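Local coordinates for protein N-acyl-D-glutamate deacylase (Bordetella bronchiseptica, PDB 3GIP) that probably hydrolyses N-acyl-D-glutamate to D-glutamate and a carboxylate, as a zinc-binding deacylase of the amidohydrolase superfamily, at residues H66-L71 and D365-D370; C95-A100 and A110-L115; G187-P192 and T216-N221. All blocks are in the same frame, centred on the assembly; numbering follows the deposited sequence.

Contact 1. Residues H66-L71 and D365-D370; sequences HGHDDL and DGLPND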
ATOM      1  N   HIS A  66      -0.555  -1.020  -0.832  1.00 12.75           N
ATOM      2  CA  HIS A  66       0.737  -0.366  -0.670  1.00 12.68           C
ATOM      3  C   HIS A  66       0.874   0.398   0.633  1.00 13.70           C
ATOM      4  O   HIS A  66       0.830   1.635   0.662  1.00 14.38           O
ATOM      5  CB  HIS A  66       1.042   0.583  -1.829  1.00 13.06           C
ATOM      6  CG  HIS A  66       2.502   0.886  -1.966  1.00 11.68           C
ATOM      7  ND1 HIS A  66       3.326   0.199  -2.830  1.00 13.28           N
ATOM      8  CD2 HIS A  66       3.302   1.736  -1.280  1.00 14.27           C
ATOM      9  CE1 HIS A  66       4.572   0.610  -2.669  1.00 13.07           C
ATOM     10  NE2 HIS A  66       4.585   1.542  -1.733  1.00 13.44           N
ATOM     11  N   GLY A  67       1.052  -0.342   1.717  1.00 13.43           N
ATOM     12  CA  GLY A  67       1.208   0.297   3.004  1.00 13.77           C
ATOM     13  C   GLY A  67       2.637   0.214   3.501  1.00 13.65           C
ATOM     14  O   GLY A  67       3.424  -0.611   3.035  1.00 13.91           O
ATOM     15  N   HIS A  68       2.975   1.108   4.425  1.00 13.84           N
ATOM     16  CA  HIS A  68       4.294   1.137   5.055  1.00 13.55           C
ATOM     17  C   HIS A  68       4.039   1.145   6.556  1.00 14.86           C
ATOM     18  O   HIS A  68       4.855   1.635   7.336  1.00 16.83           O
ATOM     19  CB  HIS A  68       5.064   2.405   4.674  1.00 14.51           C
ATOM     20  CG  HIS A  68       5.664   2.364   3.305  1.00 13.55           C
ATOM     21  ND1 HIS A  68       6.593   1.419   2.925  1.00 15.17           N
ATOM     22  CD2 HIS A  68       5.477   3.164   2.229  1.00 15.20           C
ATOM     23  CE1 HIS A  68       6.953   1.640   1.673  1.00 15.58           C
ATOM     24  NE2 HIS A  68       6.291   2.693   1.228  1.00 15.92           N
ATOM     25  N   ASP A  69       2.897   0.593   6.949  1.00 14.33           N
ATOM     26  CA  ASP A  69       2.479   0.565   8.348  1.00 14.30           C
ATOM     27  C   ASP A  69       3.062  -0.599   9.150  1.00 14.39           C
ATOM     28  O   ASP A  69       2.576  -0.912  10.236  1.00 15.24           O
ATOM     29  CB  ASP A  69       0.953   0.507   8.399  1.00 15.06           C
ATOM     30  CG  ASP A  69       0.309   1.401   7.357  1.00 16.25           C
ATOM     31  OD1 ASP A  69       0.086   2.598   7.643  1.00 14.88           O
ATOM     32  OD2 ASP A  69       0.048   0.905   6.239  1.00 16.04           O
ATOM     33  N   ASP A  70       4.115  -1.207   8.618  1.00 15.40           N
ATOM     34  CA  ASP A  70       4.776  -2.351   9.246  1.00 15.87           C
ATOM     35  C   ASP A  70       4.868  -2.320  10.767  1.00 16.45           C
ATOM     36  O   ASP A  70       4.493  -3.283  11.441  1.00 15.80           O
ATOM     37  CB  ASP A  70       6.197  -2.499   8.700  1.00 15.74           C
ATOM     38  CG  ASP A  70       6.227  -2.739   7.212  1.00 17.82           C
ATOM     39  OD1 ASP A  70       6.711  -3.816   6.801  1.00 18.05           O
ATOM     40  OD2 ASP A  70       5.772  -1.851   6.459  1.00 17.46           O
ATOM     41  N   LEU A  71       5.376  -1.215  11.301  1.00 16.42           N
ATOM     42  CA  LEU A  71       5.571  -1.089  12.743  1.00 18.11           C
ATOM     43  C   LEU A  71       4.494  -0.317  13.491  1.00 18.68           C
ATOM     44  O   LEU A  71       4.607  -0.113  14.698  1.00 20.97           O
ATOM     45  CB  LEU A  71       6.922  -0.427  13.011  1.00 20.38           C
ATOM     46  CG  LEU A  71       8.101  -0.932  12.179  1.00 21.74           C
ATOM     47  CD1 LEU A  71       9.308  -0.042  12.431  1.00 23.03           C
ATOM     48  CD2 LEU A  71       8.401  -2.384  12.516  1.00 22.53           C
ATOM     49  N   ASP A 365       0.189   4.276   0.124  1.00 14.34           N
ATOM     50  CA  ASP A 365       1.588   4.639   0.334  1.00 14.28           C
ATOM     51  C   ASP A 365       1.696   5.694   1.436  1.00 14.61           C
ATOM     52  O   ASP A 365       2.549   6.585   1.389  1.00 15.22           O
ATOM     53  CB  ASP A 365       2.213   5.152  -0.968  1.00 16.00           C
ATOM     54  CG  ASP A 365       3.731   5.097  -0.950  1.00 17.37           C
ATOM     55  OD1 ASP A 365       4.300   4.540   0.012  1.00 18.65           O
ATOM     56  OD2 ASP A 365       4.361   5.600  -1.903  1.00 17.65           O
ATOM     57  N   GLY A 366       0.823   5.586   2.431  1.00 14.09           N
ATOM     58  CA  GLY A 366       0.847   6.530   3.531  1.00 14.71           C
ATOM     59  C   GLY A 366       2.106   6.361   4.359  1.00 15.57           C
ATOM     60  O   GLY A 366       2.599   5.244   4.529  1.00 15.87           O
ATOM     61  N   LEU A 367       2.641   7.471   4.855  1.00 16.15           N
ATOM     62  CA  LEU A 367       3.838   7.446   5.694  1.00 18.68           C
ATOM     63  C   LEU A 367       3.382   7.997   7.045  1.00 19.68           C
ATOM     64  O   LEU A 367       3.521   9.185   7.328  1.00 18.41           O
ATOM     65  CB  LEU A 367       4.935   8.314   5.069  1.00 17.28           C
ATOM     66  CG  LEU A 367       5.421   7.811   3.703  1.00 18.58           C
ATOM     67  CD1 LEU A 367       6.394   8.793   3.091  1.00 18.13           C
ATOM     68  CD2 LEU A 367       6.075   6.443   3.867  1.00 19.71           C
ATOM     69  N   PRO A 368       2.826   7.119   7.898  1.00 21.51           N
ATOM     70  CA  PRO A 368       2.294   7.394   9.236  1.00 22.36           C
ATOM     71  C   PRO A 368       3.136   8.129  10.277  1.00 22.85           C
ATOM     72  O   PRO A 368       2.577   8.737  11.189  1.00 24.86           O
ATOM     73  CB  PRO A 368       1.851   6.010   9.718  1.00 22.53           C
ATOM     74  CG  PRO A 368       2.802   5.098   9.043  1.00 23.27           C
ATOM     75  CD  PRO A 368       2.843   5.666   7.645  1.00 23.29           C
ATOM     76  N   ASN A 369       4.457   8.092  10.157  1.00 23.27           N
ATOM     77  CA  ASN A 369       5.286   8.776  11.147  1.00 24.13           C
ATOM     78  C   ASN A 369       5.727  10.187  10.762  1.00 22.29           C
ATOM     79  O   ASN A 369       6.307  10.901  11.581  1.00 21.05           O
ATOM     80  CB  ASN A 369       6.512   7.926  11.500  1.00 27.74           C
ATOM     81  CG  ASN A 369       7.316   7.523  10.287  1.00 32.61           C
ATOM     82  OD1 ASN A 369       7.789   8.370   9.528  1.00 36.80           O
ATOM     83  ND2 ASN A 369       7.483   6.217  10.098  1.00 35.76           N
ATOM     84  N   ASP A 370       5.448  10.595   9.527  1.00 20.61           N
ATOM     85  CA  ASP A 370       5.814  11.936   9.066  1.00 18.56           C
ATOM     86  C   ASP A 370       5.107  13.013   9.890  1.00 18.04           C
ATOM     87  O   ASP A 370       3.934  12.875  10.228  1.00 18.56           O
ATOM     88  CB  ASP A 370       5.432  12.115   7.593  1.00 17.42           C
ATOM     89  CG  ASP A 370       6.345  11.363   6.648  1.00 17.93           C
ATOM     90  OD1 ASP A 370       7.144  10.518   7.111  1.00 19.27           O
ATOM     91  OD2 ASP A 370       6.255  11.615   5.426  1.00 17.01           O
TER
HETATM   92  O   HOH W   1       0.954   3.220   4.764  1.00 14.31           O
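Asp-365 N donates to His-66 O at 2.8 Å, a direct backbone bond between the 66-71 and 365-370 loops. The touching backbones run within 13° of the same direction. Further on, a water joins them: it accepts from His-68 N at 2.9 Å, donates to Gly-366 O at 2.6 Å and gives a weak bond to Asp-69 OD2.

The loops leave strands 57-64 and 360-362 of the TIM-like barrel. His-66 and His-68 form the HxH motif that follows the first barrel strand in amidohydrolases, and Asp-365 has the place of the aspartate after the last strand. Its side chain lies about 3 Å (nearest atoms) from a bound acetate and from a formate, both probably from the crystallisation liquor, consistent with a role at the active site.

Among the polar side chains, OD1 of Asp-365 lies near the planes of both imidazoles, at their edges, 3.2 Å from CD2 of His-66 and 3.0 Å from NE2 of His-68; the close approach to the second ring is doubtful in the model. A chi1 of -159° puts CG of His-66 anti to its backbone N. The His-66 and Asp-365 side chains lie side by side and point the same way, ring and carboxylate planes 74° apart. OD2 of Asp-365 has a long, weak ion pair with Arg-376.

Leu-367 CD2 makes van der Waals contact with the His-68 ring at CD2, 3.7 Å away. Pro-368 CG packs 3.9 Å from a carboxylate oxygen, Asp-69 OD1. That carboxylate is held by a salt bridge from Lys-82 to OD2 and a hydrogen bond from Trp-81 to OD1.

Contact 2. Residues C95-A100 and A110-L115; sequences CGVSAA and AALALL. With ZN (zinc ion), chain F.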
ATOM      1  N   CYS A  95       8.411  -1.457  -1.092  1.00 12.45           N
ATOM      2  CA  CYS A  95       9.574  -0.710  -1.553  1.00 13.40           C
ATOM      3  C   CYS A  95      10.905  -1.172  -0.993  1.00 13.63           C
ATOM      4  O   CYS A  95      11.829  -0.375  -0.839  1.00 13.85           O
ATOM      5  CB  CYS A  95       9.377   0.774  -1.250  1.00 13.32           C
ATOM      6  SG  CYS A  95       7.765   1.381  -1.844  1.00 13.77           S
ATOM      7  N   GLY A  96      10.996  -2.463  -0.697  1.00 14.00           N
ATOM      8  CA  GLY A  96      12.238  -3.013  -0.181  1.00 14.77           C
ATOM      9  C   GLY A  96      12.443  -2.959   1.319  1.00 16.10           C
ATOM     10  O   GLY A  96      13.394  -3.553   1.820  1.00 15.20           O
ATOM     11  N   VAL A  97      11.567  -2.267   2.043  1.00 15.20           N
ATOM     12  CA  VAL A  97      11.717  -2.163   3.493  1.00 15.17           C
ATOM     13  C   VAL A  97      10.552  -2.782   4.247  1.00 15.87           C
ATOM     14  O   VAL A  97       9.384  -2.492   3.974  1.00 15.05           O
ATOM     15  CB  VAL A  97      11.907  -0.695   3.933  1.00 15.58           C
ATOM     16  CG1 VAL A  97      13.255  -0.190   3.444  1.00 15.38           C
ATOM     17  CG2 VAL A  97      10.776   0.174   3.388  1.00 15.65           C
ATOM     18  N   SER A  98      10.880  -3.633   5.216  1.00 13.97           N
ATOM     19  CA  SER A  98       9.866  -4.337   5.991  1.00 13.69           C
ATOM     20  C   SER A  98      10.207  -4.443   7.474  1.00 14.34           C
ATOM     21  O   SER A  98      11.308  -4.094   7.896  1.00 15.38           O
ATOM     22  CB  SER A  98       9.691  -5.743   5.418  1.00 13.96           C
ATOM     23  OG  SER A  98      10.940  -6.428   5.390  1.00 14.62           O
ATOM     24  N   ALA A  99       9.250  -4.942   8.251  1.00 15.04           N
ATOM     25  CA  ALA A  99       9.427  -5.110   9.690  1.00 15.32           C
ATOM     26  C   ALA A  99      10.532  -6.112  10.004  1.00 17.37           C
ATOM     27  O   ALA A  99      11.191  -6.008  11.036  1.00 16.50           O
ATOM     28  CB  ALA A  99       8.121  -5.572  10.324  1.00 17.47           C
ATOM     29  N   ALA A 100      10.727  -7.076   9.112  1.00 17.13           N
ATOM     30  CA  ALA A 100      11.741  -8.110   9.300  1.00 17.75           C
ATOM     31  C   ALA A 100      12.244  -8.606   7.946  1.00 17.86           C
ATOM     32  O   ALA A 100      11.574  -8.437   6.932  1.00 16.12           O
ATOM     33  CB  ALA A 100      11.145  -9.272  10.099  1.00 17.85           C
ATOM     34  N   ALA A 110      18.595   4.795   4.544  1.00 20.55           N
ATOM     35  CA  ALA A 110      17.736   5.961   4.699  1.00 19.72           C
ATOM     36  C   ALA A 110      16.265   5.595   4.518  1.00 20.19           C
ATOM     37  O   ALA A 110      15.401   6.103   5.231  1.00 18.87           O
ATOM     38  CB  ALA A 110      18.137   7.037   3.695  1.00 19.97           C
ATOM     39  N   ALA A 111      15.992   4.704   3.569  1.00 20.22           N
ATOM     40  CA  ALA A 111      14.627   4.274   3.278  1.00 21.71           C
ATOM     41  C   ALA A 111      13.939   3.591   4.459  1.00 21.31           C
ATOM     42  O   ALA A 111      12.714   3.504   4.500  1.00 22.10           O
ATOM     43  CB  ALA A 111      14.622   3.351   2.061  1.00 21.59           C
ATOM     44  N   LEU A 112      14.721   3.101   5.416  1.00 23.00           N
ATOM     45  CA  LEU A 112      14.137   2.451   6.586  1.00 24.00           C
ATOM     46  C   LEU A 112      13.296   3.455   7.371  1.00 24.07           C
ATOM     47  O   LEU A 112      12.444   3.074   8.172  1.00 24.24           O
ATOM     48  CB  LEU A 112      15.233   1.870   7.484  1.00 26.15           C
ATOM     49  CG  LEU A 112      15.924   0.598   6.983  1.00 27.56           C
ATOM     50  CD1 LEU A 112      17.026   0.196   7.950  1.00 29.13           C
ATOM     51  CD2 LEU A 112      14.901  -0.520   6.854  1.00 26.95           C
ATOM     52  N   ALA A 113      13.540   4.740   7.133  1.00 22.95           N
ATOM     53  CA  ALA A 113      12.797   5.798   7.809  1.00 23.75           C
ATOM     54  C   ALA A 113      11.332   5.774   7.382  1.00 23.25           C
ATOM     55  O   ALA A 113      10.474   6.375   8.029  1.00 24.88           O
ATOM     56  CB  ALA A 113      13.418   7.154   7.494  1.00 23.47           C
ATOM     57  N   LEU A 114      11.048   5.084   6.285  1.00 23.22           N
ATOM     58  CA  LEU A 114       9.680   4.987   5.800  1.00 21.81           C
ATOM     59  C   LEU A 114       8.864   4.102   6.742  1.00 23.38           C
ATOM     60  O   LEU A 114       7.639   4.050   6.641  1.00 23.04           O
ATOM     61  CB  LEU A 114       9.651   4.387   4.387  1.00 22.53           C
ATOM     62  CG  LEU A 114      10.363   5.147   3.263  1.00 22.20           C
ATOM     63  CD1 LEU A 114      10.296   4.331   1.978  1.00 21.97           C
ATOM     64  CD2 LEU A 114       9.715   6.511   3.069  1.00 22.11           C
ATOM     65  N   LEU A 115       9.549   3.423   7.664  1.00 23.12           N
ATOM     66  CA  LEU A 115       8.895   2.514   8.611  1.00 24.09           C
ATOM     67  C   LEU A 115       8.685   3.053  10.026  1.00 24.74           C
ATOM     68  O   LEU A 115       7.618   2.870  10.611  1.00 22.16           O
ATOM     69  CB  LEU A 115       9.690   1.209   8.716  1.00 25.64           C
ATOM     70  CG  LEU A 115       9.934   0.392   7.446  1.00 27.75           C
ATOM     71  CD1 LEU A 115      10.767  -0.832   7.797  1.00 29.50           C
ATOM     72  CD2 LEU A 115       8.609  -0.023   6.829  1.00 30.48           C
TER
HETATM   73 ZN    ZN F 484       8.076   3.224  -3.046  1.00 14.07          ZN
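Val-97 packs against one side of the short 3-10 turn of residues 110-114. Both segments belong to the long connection between barrel strand 87-92 and helix 124-133. Near its start lies the zinc ligand Cys-95, a cysteine metal ligand as in D-aminoacylase-type amidohydrolases, and the connection then folds back on itself.

Apolar packing carries the contact. With CG1 anti to the carbonyl carbon (chi1 -68°), Val-97 sends this methyl to Leu-112 CD2, 3.8 Å away, and to Ala-111 CB at 4.0 Å. Its other branch, CG2, lies in the crowded position between backbone N and carbonyl carbon, and comes within 4.4 Å of Leu-114 CD1. Leu-115 crosses Val-97 obliquely, its CD1 being 4.0 Å from Val-97 CB. Reaching past the valine, the same methyl lies only 3.3 Å from Ser-98 O, so the leucine touches backbone as well as side chain. Leu-112 also leans on Leu-151 of helix 146-153, and Leu-114 on Leu-367, which places the turn between that helix and the 365-370 loop.

Backbone structure shapes each segment separately. In 110-115 the i to i+3 bonds Ala-113 N to Ala-110 O, Leu-114 N to Ala-111 O and Leu-115 N to Leu-112 O wind the 3-10 turn. In 95-100, the backbone angles of Gly-96 are such that a CB would jam against the carbonyl O of Cys-95. Outside the segments, Gly-96 N bonds to Ser-185 OG.

Polar ends lie at the margins. Cys-95 SG binds the zinc ion at 2.2 Å, alongside His-218 and His-248. At the far end Ser-98 OG, which also bonds to Gly-145 N, donates to Ala-100 O at 2.6 Å from above the carbonyl plane, 41° out of it.

Contact 3. Residues G187-P192 and T216-N221; sequences GLAYQP and TSHIRN. With ZN (zinc ion), chain F; ACY (acetic acid), chain C.
Gly-187 and His-218 form a parallel beta bridge, their CA atoms 4.8 Å apart, at the C-terminal ends of strands 183-187 and 214-218, neighbours in the TIM-like barrel joined through helix 198-210, with the metal ligand at the strand end as in amidohydrolases. Leu-188 N donates to His-218 O at 3.0 Å. A type I turn from Gly-187 to Tyr-190 then brings Ala-189 and Tyr-190 up against the His-218 ring.

CG of His-218 is anti to its backbone N (chi1 170°), and its ND1 binds the zinc ion at 2.0 Å, where the acetate chelates through both oxygens. CE2 of Tyr-190 lies over one face of the imidazole; the two rings are oblique, their planes at 56°. Acetate O sits at the edge of both rings, and Tyr-190 OH donates to it at 2.6 Å. The acetate, probably from the crystallisation liquor, may mimic a substrate oxygen, which metal and phenol would probably polarise. Ala-189 CB packs 3.6 Å from NE2 of His-218. Leu-188 CB lies 3.4 Å from Arg-220 N and over one face of the guanidinium.

NH1 and NH2 of that group bond to Ala-194 O and Ala-196 O, and NE forms a salt bridge to Glu-232 of helix 226-240. Leu-188 and Ile-219 pack on the same helix, Tyr-190 OH also bonds to Thr-289, and strand 214-218 pairs on its other side with 243-246.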
ATOM      1  N   GLY A 187      13.196  -1.982  -3.753  1.00 13.76           N
ATOM      2  CA  GLY A 187      13.214  -0.527  -3.759  1.00 14.37           C
ATOM      3  C   GLY A 187      14.468  -0.198  -4.543  1.00 14.15           C
ATOM      4  O   GLY A 187      15.474   0.245  -3.983  1.00 15.13           O
ATOM      5  N   LEU A 188      14.407  -0.425  -5.849  1.00 14.77           N
ATOM      6  CA  LEU A 188      15.557  -0.228  -6.719  1.00 14.70           C
ATOM      7  C   LEU A 188      16.037   1.209  -6.868  1.00 14.45           C
ATOM      8  O   LEU A 188      17.139   1.450  -7.359  1.00 15.51           O
ATOM      9  CB  LEU A 188      15.273  -0.856  -8.090  1.00 14.76           C
ATOM     10  CG  LEU A 188      14.851  -2.331  -8.011  1.00 15.29           C
ATOM     11  CD1 LEU A 188      14.719  -2.900  -9.413  1.00 16.09           C
ATOM     12  CD2 LEU A 188      15.878  -3.134  -7.208  1.00 16.02           C
ATOM     13  N   ALA A 189      15.222   2.158  -6.422  1.00 15.15           N
ATOM     14  CA  ALA A 189      15.590   3.568  -6.490  1.00 14.36           C
ATOM     15  C   ALA A 189      16.320   3.968  -5.211  1.00 15.22           C
ATOM     16  O   ALA A 189      16.809   5.091  -5.094  1.00 17.45           O
ATOM     17  CB  ALA A 189      14.332   4.432  -6.663  1.00 15.35           C
ATOM     18  N   TYR A 190      16.391   3.042  -4.255  1.00 16.06           N
ATOM     19  CA  TYR A 190      17.029   3.298  -2.965  1.00 16.70           C
ATOM     20  C   TYR A 190      18.225   2.403  -2.671  1.00 17.37           C
ATOM     21  O   TYR A 190      18.390   1.336  -3.264  1.00 18.05           O
ATOM     22  CB  TYR A 190      16.036   3.073  -1.823  1.00 17.22           C
ATOM     23  CG  TYR A 190      14.757   3.860  -1.903  1.00 17.11           C
ATOM     24  CD1 TYR A 190      14.773   5.249  -1.967  1.00 18.12           C
ATOM     25  CD2 TYR A 190      13.521   3.213  -1.865  1.00 18.10           C
ATOM     26  CE1 TYR A 190      13.589   5.978  -1.986  1.00 18.63           C
ATOM     27  CE2 TYR A 190      12.334   3.931  -1.882  1.00 18.42           C
ATOM     28  CZ  TYR A 190      12.376   5.314  -1.941  1.00 18.31           C
ATOM     29  OH  TYR A 190      11.201   6.032  -1.952  1.00 17.21           O
ATOM     30  N   GLN A 191      19.048   2.848  -1.730  1.00 17.96           N
ATOM     31  CA  GLN A 191      20.191   2.063  -1.294  1.00 17.28           C
ATOM     32  C   GLN A 191      19.617   1.163  -0.209  1.00 17.48           C
ATOM     33  O   GLN A 191      18.726   1.575   0.537  1.00 17.85           O
ATOM     34  CB  GLN A 191      21.271   2.967  -0.697  1.00 18.96           C
ATOM     35  CG  GLN A 191      21.991   3.823  -1.716  1.00 22.03           C
ATOM     36  CD  GLN A 191      22.666   2.995  -2.789  1.00 25.53           C
ATOM     37  OE1 GLN A 191      23.449   2.090  -2.492  1.00 28.09           O
ATOM     38  NE2 GLN A 191      22.372   3.301  -4.046  1.00 27.98           N
ATOM     39  N   PRO A 192      20.111  -0.078  -0.100  1.00 16.93           N
ATOM     40  CA  PRO A 192      21.164  -0.702  -0.907  1.00 18.19           C
ATOM     41  C   PRO A 192      20.633  -1.498  -2.102  1.00 18.02           C
ATOM     42  O   PRO A 192      21.410  -2.037  -2.890  1.00 18.07           O
ATOM     43  CB  PRO A 192      21.854  -1.603   0.104  1.00 17.60           C
ATOM     44  CG  PRO A 192      20.673  -2.138   0.865  1.00 17.81           C
ATOM     45  CD  PRO A 192      19.805  -0.904   1.082  1.00 18.66           C
ATOM     46  N   THR A 216       6.905  -7.379  -5.665  1.00 13.83           N
ATOM     47  CA  THR A 216       6.308  -6.057  -5.850  1.00 12.75           C
ATOM     48  C   THR A 216       7.521  -5.144  -5.958  1.00 13.95           C
ATOM     49  O   THR A 216       8.543  -5.383  -5.307  1.00 12.84           O
ATOM     50  CB  THR A 216       5.415  -5.640  -4.664  1.00 14.22           C
ATOM     51  OG1 THR A 216       6.213  -5.464  -3.489  1.00 14.07           O
ATOM     52  CG2 THR A 216       4.354  -6.702  -4.405  1.00 13.47           C
ATOM     53  N   SER A 217       7.432  -4.097  -6.770  1.00 12.70           N
ATOM     54  CA  SER A 217       8.599  -3.256  -6.942  1.00 13.10           C
ATOM     55  C   SER A 217       8.447  -1.756  -7.080  1.00 13.44           C
ATOM     56  O   SER A 217       7.607  -1.262  -7.836  1.00 14.30           O
ATOM     57  CB  SER A 217       9.401  -3.760  -8.152  1.00 13.47           C
ATOM     58  OG  SER A 217      10.551  -2.958  -8.394  1.00 14.47           O
ATOM     59  N   HIS A 218       9.264  -1.044  -6.311  1.00 14.23           N
ATOM     60  CA  HIS A 218       9.354   0.397  -6.425  1.00 13.20           C
ATOM     61  C   HIS A 218      10.538   0.338  -7.386  1.00 13.56           C
ATOM     62  O   HIS A 218      11.670   0.047  -6.982  1.00 14.62           O
ATOM     63  CB  HIS A 218       9.747   1.039  -5.090  1.00 13.65           C
ATOM     64  CG  HIS A 218      10.079   2.496  -5.200  1.00 12.80           C
ATOM     65  ND1 HIS A 218       9.644   3.434  -4.285  1.00 13.63           N
ATOM     66  CD2 HIS A 218      10.827   3.172  -6.104  1.00 13.67           C
ATOM     67  CE1 HIS A 218      10.110   4.623  -4.624  1.00 13.52           C
ATOM     68  NE2 HIS A 218      10.831   4.491  -5.723  1.00 14.51           N
ATOM     69  N   ILE A 219      10.265   0.562  -8.666  1.00 13.27           N
ATOM     70  CA  ILE A 219      11.289   0.451  -9.697  1.00 12.92           C
ATOM     71  C   ILE A 219      12.504   1.376  -9.591  1.00 13.95           C
ATOM     72  O   ILE A 219      12.507   2.349  -8.837  1.00 13.73           O
ATOM     73  CB  ILE A 219      10.635   0.519 -11.099  1.00 11.88           C
ATOM     74  CG1 ILE A 219       9.995   1.886 -11.339  1.00 13.01           C
ATOM     75  CG2 ILE A 219       9.556  -0.567 -11.196  1.00 13.73           C
ATOM     76  CD1 ILE A 219       9.277   1.976 -12.674  1.00 14.73           C
ATOM     77  N   ARG A 220      13.538   1.049 -10.362  1.00 14.08           N
ATOM     78  CA  ARG A 220      14.806   1.773 -10.320  1.00 15.00           C
ATOM     79  C   ARG A 220      14.731   3.285 -10.487  1.00 14.29           C
ATOM     80  O   ARG A 220      15.407   4.027  -9.773  1.00 15.60           O
ATOM     81  CB  ARG A 220      15.773   1.175 -11.346  1.00 15.53           C
ATOM     82  CG  ARG A 220      17.216   1.635 -11.176  1.00 17.89           C
ATOM     83  CD  ARG A 220      18.150   0.808 -12.051  1.00 17.84           C
ATOM     84  NE  ARG A 220      18.144  -0.604 -11.671  1.00 19.07           N
ATOM     85  CZ  ARG A 220      18.872  -1.118 -10.683  1.00 18.28           C
ATOM     86  NH1 ARG A 220      19.677  -0.337  -9.973  1.00 18.72           N
ATOM     87  NH2 ARG A 220      18.789  -2.414 -10.400  1.00 18.29           N
ATOM     88  N   ASN A 221      13.919   3.745 -11.431  1.00 14.45           N
ATOM     89  CA  ASN A 221      13.775   5.173 -11.649  1.00 15.22           C
ATOM     90  C   ASN A 221      12.384   5.442 -12.190  1.00 13.71           C
ATOM     91  O   ASN A 221      11.882   4.691 -13.022  1.00 14.55           O
ATOM     92  CB  ASN A 221      14.836   5.675 -12.628  1.00 16.20           C
ATOM     93  CG  ASN A 221      14.762   7.171 -12.840  1.00 16.91           C
ATOM     94  OD1 ASN A 221      14.059   7.651 -13.729  1.00 17.61           O
ATOM     95  ND2 ASN A 221      15.476   7.921 -12.007  1.00 19.66           N
TER
HETATM   96 ZN    ZN F 484       8.076   3.224  -3.046  1.00 14.07          ZN
HETATM   97  C   ACY C 481       7.891   5.165  -1.234  1.00 20.01           C
HETATM   98  O   ACY C 481       8.962   4.806  -1.669  1.00 19.58           O
HETATM   99  OXT ACY C 481       6.766   4.668  -1.745  1.00 21.33           O
HETATM  100  CH3 ACY C 481       7.828   6.168  -0.118  1.00 20.16           C

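In the fold
From the N terminus the chain first forms strand 57-64, whose following loop, 66-71, waits 294 residues for its partner 365-370. Contact 1 thus joins the beginning of the barrel to its end after strand 360-362, and the other two contacts are nested within this loop. Contact 2 closes first, a short return of 95-100 onto 110-115 after strand 87-92. Contact 3 follows in series, bringing together the ends of strands 183-187 and 214-218 after the intervening helix 198-210. Contact 2 touches both others: Cys-95 lies against His-66, and Ala-111 against Tyr-190. Contacts 1 and 3, centres about 17 Å apart, do not touch. Contacts 2 and 3 share the zinc ion.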